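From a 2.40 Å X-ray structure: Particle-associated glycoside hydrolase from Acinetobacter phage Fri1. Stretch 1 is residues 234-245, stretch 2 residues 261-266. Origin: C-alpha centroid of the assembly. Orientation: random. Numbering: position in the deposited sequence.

Stretch 1 (234-245) VDTSGFRLEGLY
Stretch 2 261-266: NCNFLD

The shortest polar contacts between the two stretches gather around Asp-266, just past the end of the second strand. Ser-237 OG donates to Asp-266 OD1 at 2.7 Å, and Gly-238 N donates to Asp-266 O, also at 2.7 Å. Serine in the t rotamer (chi1 168°) and aspartate in p (chi1 59°, chi2 -68°) make a natural couple: a short hydroxyl donor meets a charged acceptor. Gly-238 has phi/psi of 89/12, a positive phi that by itself favours glycine, and here the chain leaves the strand while its N still faces Asp-266.

A second side-chain hydrogen bond links Asn-263 ND2 to Asp-235 OD1 at 2.8 Å. Both residues are m (chi1 -61° and -64°), with chi2 -67° for the asparagine and -1° for the aspartate. They are bridge partners on the same face of the sheet, so the amide can supply a proton to the carboxylate directly across the strand gap, while Asn-263 OD1 is satisfied elsewhere in the structure. Water 1 also donates to Asp-235 OD1 at 2.5 Å and, weakly, to Asn-261 O at 3.4 Å.

Beneath these side chains lies a parallel backbone ladder. Residues 234-237 form one strand and 263-264 the other, both extended, with phi/psi of -108/150 at Asp-235, -133/138 at Thr-236, -126/106 at Asn-263 and -94/101 at Phe-264. The register pairs Val-234 with Cys-262, Asp-235 with Asn-263, Thr-236 with Phe-264 and Ser-237 with Leu-265, at CA-CA distances of 4.7, 4.5, 5.0 and 5.0 Å. Asn-263 N donates to Val-234 O at 2.9 Å, Thr-236 N to Asn-263 O at 2.9 Å, and Leu-265 N to Thr-236 O at 2.8 Å. Thus Asn-263 bonds through its N and O to the residues flanking Asp-235, as parallel pairing requires. Two CA-H...O contacts accompany the ladder: Cys-262 CA to Val-234 O and Asp-235 CA to Asn-263 O, both 3.1 Å.

Thr-236 (p, chi1 59°) and Phe-264 (m, chi1 -53°, chi2 -79°) share the other face. Thr-236 OG1 sits at the edge of the ring, near its plane, 3.5 Å from Phe-264 CD1, and lies 2.8 Å from water 2, which also lies 2.7 Å from Leu-265 O. The hydroxyl thus has a polar partner beside an aromatic neighbour.

The first stretch then loops and turns a corner at Gly-243 (phi/psi -67/-36), where an ideal CB would lie 2.1 Å from Thr-236 OG1 and clash. Beyond it, Leu-244 (t, chi1 168°, chi2 66°) points toward the second stretch and places CB 3.9 Å from Phe-264 CE1, giving the buried ring an aliphatic neighbour. Near the start of the ladder, Val-234 (t) and Cys-262 (m) meet with CB 4.0 Å from SG, a compact apolar contact. Together the stretches bury 545 Å².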

ATOM      1  N   VAL A 234      20.967   7.946  10.150  1.00 27.21           N
ATOM      2  CA  VAL A 234      21.737   9.144   9.847  1.00 25.93           C
ATOM      3  C   VAL A 234      20.955  10.359  10.322  1.00 25.18           C
ATOM      4  O   VAL A 234      19.773  10.508   9.997  1.00 25.27           O
ATOM      5  CB  VAL A 234      22.053   9.256   8.344  1.00 25.58           C
ATOM      6  CG1 VAL A 234      22.490  10.668   8.013  1.00 24.77           C
ATOM      7  CG2 VAL A 234      23.145   8.270   7.975  1.00 26.46           C
ATOM      8  N   ASP A 235      21.618  11.227  11.074  1.00 29.88           N
ATOM      9  CA  ASP A 235      21.086  12.528  11.439  1.00 29.51           C
ATOM     10  C   ASP A 235      21.836  13.597  10.658  1.00 28.78           C
ATOM     11  O   ASP A 235      22.991  13.401  10.265  1.00 28.50           O
ATOM     12  CB  ASP A 235      21.220  12.781  12.946  1.00 29.94           C
ATOM     13  CG  ASP A 235      20.390  11.809  13.792  1.00 30.68           C
ATOM     14  OD1 ASP A 235      19.691  10.936  13.228  1.00 31.00           O
ATOM     15  OD2 ASP A 235      20.424  11.930  15.034  1.00 31.03           O
ATOM     16  N   THR A 236      21.157  14.704  10.375  1.00 26.33           N
ATOM     17  CA  THR A 236      21.790  15.866   9.763  1.00 26.02           C
ATOM     18  C   THR A 236      21.377  17.111  10.531  1.00 26.75           C
ATOM     19  O   THR A 236      20.204  17.272  10.879  1.00 27.31           O
ATOM     20  CB  THR A 236      21.424  16.017   8.265  1.00 25.52           C
ATOM     21  OG1 THR A 236      20.005  16.149   8.123  1.00 25.80           O
ATOM     22  CG2 THR A 236      21.905  14.822   7.451  1.00 25.09           C
ATOM     23  N   SER A 237      22.331  18.008  10.778  1.00 27.05           N
ATOM     24  CA  SER A 237      22.039  19.173  11.596  1.00 28.10           C
ATOM     25  C   SER A 237      22.951  20.326  11.216  1.00 28.36           C
ATOM     26  O   SER A 237      24.153  20.137  11.036  1.00 28.12           O
ATOM     27  CB  SER A 237      22.203  18.858  13.086  1.00 28.52           C
ATOM     28  OG  SER A 237      22.189  20.050  13.846  1.00 29.54           O
ATOM     29  N   GLY A 238      22.368  21.514  11.100  1.00 30.08           N
ATOM     30  CA  GLY A 238      23.125  22.741  10.987  1.00 30.73           C
ATOM     31  C   GLY A 238      23.504  23.171   9.585  1.00 30.41           C
ATOM     32  O   GLY A 238      24.324  24.088   9.444  1.00 30.77           O
ATOM     33  N   PHE A 239      22.933  22.564   8.547  1.00 30.29           N
ATOM     34  CA  PHE A 239      23.370  22.878   7.192  1.00 29.94           C
ATOM     35  C   PHE A 239      22.760  24.184   6.688  1.00 31.27           C
ATOM     36  O   PHE A 239      21.662  24.583   7.079  1.00 32.40           O
ATOM     37  CB  PHE A 239      23.072  21.708   6.249  1.00 28.81           C
ATOM     38  CG  PHE A 239      24.005  20.555   6.463  1.00 27.73           C
ATOM     39  CD1 PHE A 239      25.234  20.510   5.810  1.00 27.62           C
ATOM     40  CD2 PHE A 239      23.722  19.583   7.417  1.00 27.45           C
ATOM     41  CE1 PHE A 239      26.134  19.474   6.056  1.00 27.78           C
ATOM     42  CE2 PHE A 239      24.611  18.542   7.660  1.00 26.88           C
ATOM     43  CZ  PHE A 239      25.814  18.485   6.979  1.00 27.37           C
ATOM     44  N   ARG A 240      23.521  24.867   5.830  1.00 29.05           N
ATOM     45  CA  ARG A 240      23.132  26.188   5.355  1.00 29.71           C
ATOM     46  C   ARG A 240      21.926  26.113   4.428  1.00 28.99           C
ATOM     47  O   ARG A 240      21.118  27.046   4.387  1.00 30.12           O
ATOM     48  CB  ARG A 240      24.326  26.843   4.657  1.00 30.75           C
ATOM     49  CG  ARG A 240      24.085  28.251   4.119  1.00 31.68           C
ATOM     50  CD  ARG A 240      25.356  28.870   3.545  1.00 32.90           C
ATOM     51  NE  ARG A 240      26.093  27.954   2.669  1.00 32.52           N
ATOM     52  CZ  ARG A 240      25.894  27.829   1.354  1.00 32.25           C
ATOM     53  NH1 ARG A 240      24.971  28.558   0.735  1.00 32.30           N
ATOM     54  NH2 ARG A 240      26.626  26.970   0.651  1.00 32.04           N
ATOM     55  N   LEU A 241      21.789  25.025   3.677  1.00 30.37           N
ATOM     56  CA  LEU A 241      20.632  24.854   2.805  1.00 30.49           C
ATOM     57  C   LEU A 241      19.778  23.702   3.320  1.00 30.05           C
ATOM     58  O   LEU A 241      18.779  23.931   4.006  1.00 30.95           O
ATOM     59  CB  LEU A 241      21.071  24.618   1.355  1.00 29.75           C
ATOM     60  CG  LEU A 241      21.899  25.766   0.773  1.00 30.22           C
ATOM     61  CD1 LEU A 241      22.333  25.464  -0.645  1.00 29.65           C
ATOM     62  CD2 LEU A 241      21.134  27.079   0.814  1.00 31.47           C
ATOM     63  N   GLU A 242      20.186  22.463   3.039  1.00 31.55           N
ATOM     64  CA  GLU A 242      19.424  21.287   3.435  1.00 30.86           C
ATOM     65  C   GLU A 242      20.353  20.201   3.958  1.00 29.56           C
ATOM     66  O   GLU A 242      21.483  20.042   3.491  1.00 29.01           O
ATOM     67  CB  GLU A 242      18.600  20.712   2.269  1.00 30.51           C
ATOM     68  CG  GLU A 242      17.332  21.483   1.949  1.00 31.74           C
ATOM     69  CD  GLU A 242      17.576  22.604   0.955  1.00 32.26           C
ATOM     70  OE1 GLU A 242      18.544  22.506   0.162  1.00 31.78           O
ATOM     71  OE2 GLU A 242      16.800  23.583   0.967  1.00 32.99           O
ATOM     72  N   GLY A 243      19.847  19.426   4.914  1.00 24.69           N
ATOM     73  CA  GLY A 243      20.554  18.219   5.295  1.00 24.55           C
ATOM     74  C   GLY A 243      20.573  17.184   4.183  1.00 24.24           C
ATOM     75  O   GLY A 243      21.564  16.474   4.003  1.00 24.42           O
ATOM     76  N   LEU A 244      19.487  17.100   3.417  1.00 27.30           N
ATOM     77  CA  LEU A 244      19.345  16.181   2.295  1.00 26.84           C
ATOM     78  C   LEU A 244      18.756  16.944   1.116  1.00 27.21           C
ATOM     79  O   LEU A 244      17.792  17.697   1.284  1.00 27.81           O
ATOM     80  CB  LEU A 244      18.438  14.999   2.669  1.00 26.72           C
ATOM     81  CG  LEU A 244      17.943  14.081   1.546  1.00 26.62           C
ATOM     82  CD1 LEU A 244      19.069  13.299   0.883  1.00 26.80           C
ATOM     83  CD2 LEU A 244      16.834  13.151   2.046  1.00 26.86           C
ATOM     84  N   TYR A 245      19.341  16.758  -0.064  1.00 31.00           N
ATOM     85  CA  TYR A 245      18.935  17.460  -1.276  1.00 31.74           C
ATOM     86  C   TYR A 245      19.067  16.494  -2.446  1.00 31.73           C
ATOM     87  O   TYR A 245      20.154  15.963  -2.695  1.00 31.68           O
ATOM     88  CB  TYR A 245      19.794  18.705  -1.485  1.00 32.43           C
ATOM     89  CG  TYR A 245      19.450  19.565  -2.683  1.00 33.45           C
ATOM     90  CD1 TYR A 245      18.553  20.614  -2.571  1.00 34.27           C
ATOM     91  CD2 TYR A 245      20.063  19.355  -3.914  1.00 33.60           C
ATOM     92  CE1 TYR A 245      18.250  21.422  -3.647  1.00 34.77           C
ATOM     93  CE2 TYR A 245      19.768  20.157  -5.008  1.00 34.24           C
ATOM     94  CZ  TYR A 245      18.857  21.191  -4.866  1.00 34.68           C
ATOM     95  OH  TYR A 245      18.562  22.000  -5.947  1.00 35.00           O
ATOM     96  N   ASN A 261      14.968   5.507   9.693  1.00 29.85           N
ATOM     97  CA  ASN A 261      15.572   5.836  10.985  1.00 29.66           C
ATOM     98  C   ASN A 261      16.532   7.014  10.864  1.00 28.86           C
ATOM     99  O   ASN A 261      17.595   7.028  11.480  1.00 28.76           O
ATOM    100  CB  ASN A 261      16.281   4.623  11.590  1.00 30.56           C
ATOM    101  CG  ASN A 261      15.329   3.472  11.861  1.00 31.26           C
ATOM    102  OD1 ASN A 261      14.327   3.637  12.553  1.00 30.83           O
ATOM    103  ND2 ASN A 261      15.628   2.304  11.297  1.00 32.27           N
ATOM    104  N   CYS A 262      16.188   7.979  10.020  1.00 27.64           N
ATOM    105  CA  CYS A 262      17.010   9.164   9.813  1.00 26.69           C
ATOM    106  C   CYS A 262      16.329  10.377  10.427  1.00 26.13           C
ATOM    107  O   CYS A 262      15.104  10.459  10.477  1.00 26.38           O
ATOM    108  CB  CYS A 262      17.273   9.410   8.318  1.00 26.26           C
ATOM    109  SG  CYS A 262      18.329   8.148   7.529  1.00 27.15           S
ATOM    110  N   ASN A 263      17.123  11.327  10.893  1.00 28.49           N
ATOM    111  CA  ASN A 263      16.596  12.543  11.498  1.00 28.35           C
ATOM    112  C   ASN A 263      17.199  13.732  10.781  1.00 27.63           C
ATOM    113  O   ASN A 263      18.382  14.046  10.965  1.00 27.26           O
ATOM    114  CB  ASN A 263      16.893  12.601  12.992  1.00 28.67           C
ATOM    115  CG  ASN A 263      16.273  11.445  13.735  1.00 29.30           C
ATOM    116  OD1 ASN A 263      15.057  11.357  13.825  1.00 29.61           O
ATOM    117  ND2 ASN A 263      17.101  10.557  14.280  1.00 29.52           N
ATOM    118  N   PHE A 264      16.394  14.388   9.962  1.00 27.64           N
ATOM    119  CA  PHE A 264      16.842  15.573   9.240  1.00 27.19           C
ATOM    120  C   PHE A 264      16.453  16.783  10.084  1.00 28.11           C
ATOM    121  O   PHE A 264      15.290  17.194  10.121  1.00 28.78           O
ATOM    122  CB  PHE A 264      16.252  15.572   7.836  1.00 26.73           C
ATOM    123  CG  PHE A 264      16.513  14.280   7.092  1.00 26.15           C
ATOM    124  CD1 PHE A 264      17.745  14.034   6.516  1.00 25.50           C
ATOM    125  CD2 PHE A 264      15.548  13.293   7.013  1.00 26.66           C
ATOM    126  CE1 PHE A 264      18.003  12.850   5.848  1.00 25.48           C
ATOM    127  CE2 PHE A 264      15.803  12.102   6.341  1.00 26.64           C
ATOM    128  CZ  PHE A 264      17.030  11.890   5.750  1.00 26.13           C
ATOM    129  N   LEU A 265      17.433  17.336  10.801  1.00 27.85           N
ATOM    130  CA  LEU A 265      17.141  18.343  11.811  1.00 29.01           C
ATOM    131  C   LEU A 265      17.368  19.737  11.249  1.00 29.79           C
ATOM    132  O   LEU A 265      17.187  19.954  10.046  1.00 29.64           O
ATOM    133  CB  LEU A 265      17.987  18.114  13.064  1.00 29.06           C
ATOM    134  CG  LEU A 265      17.947  16.697  13.639  1.00 28.62           C
ATOM    135  CD1 LEU A 265      18.874  16.579  14.866  1.00 28.80           C
ATOM    136  CD2 LEU A 265      16.530  16.274  14.002  1.00 29.09           C
ATOM    137  N   ASP A 266      17.797  20.666  12.104  1.00 28.40           N
ATOM    138  CA  ASP A 266      17.793  22.073  11.744  1.00 29.84           C
ATOM    139  C   ASP A 266      18.668  22.332  10.526  1.00 29.18           C
ATOM    140  O   ASP A 266      19.773  21.792  10.400  1.00 27.81           O
ATOM    141  CB  ASP A 266      18.279  22.929  12.913  1.00 30.89           C
ATOM    142  CG  ASP A 266      19.690  22.561  13.353  1.00 29.71           C
ATOM    143  OD1 ASP A 266      19.875  21.448  13.892  1.00 28.71           O
ATOM    144  OD2 ASP A 266      20.628  23.367  13.129  1.00 29.87           O
TER
HETATM  145  O   HOH W   1      20.025   8.418  13.378  1.00 31.78           O
HETATM  146  O   HOH W   2      18.485  18.478   8.130  1.00 23.79           O
HETATM  147  O   HOH W   3      20.649  20.089   8.488  1.00 25.50           O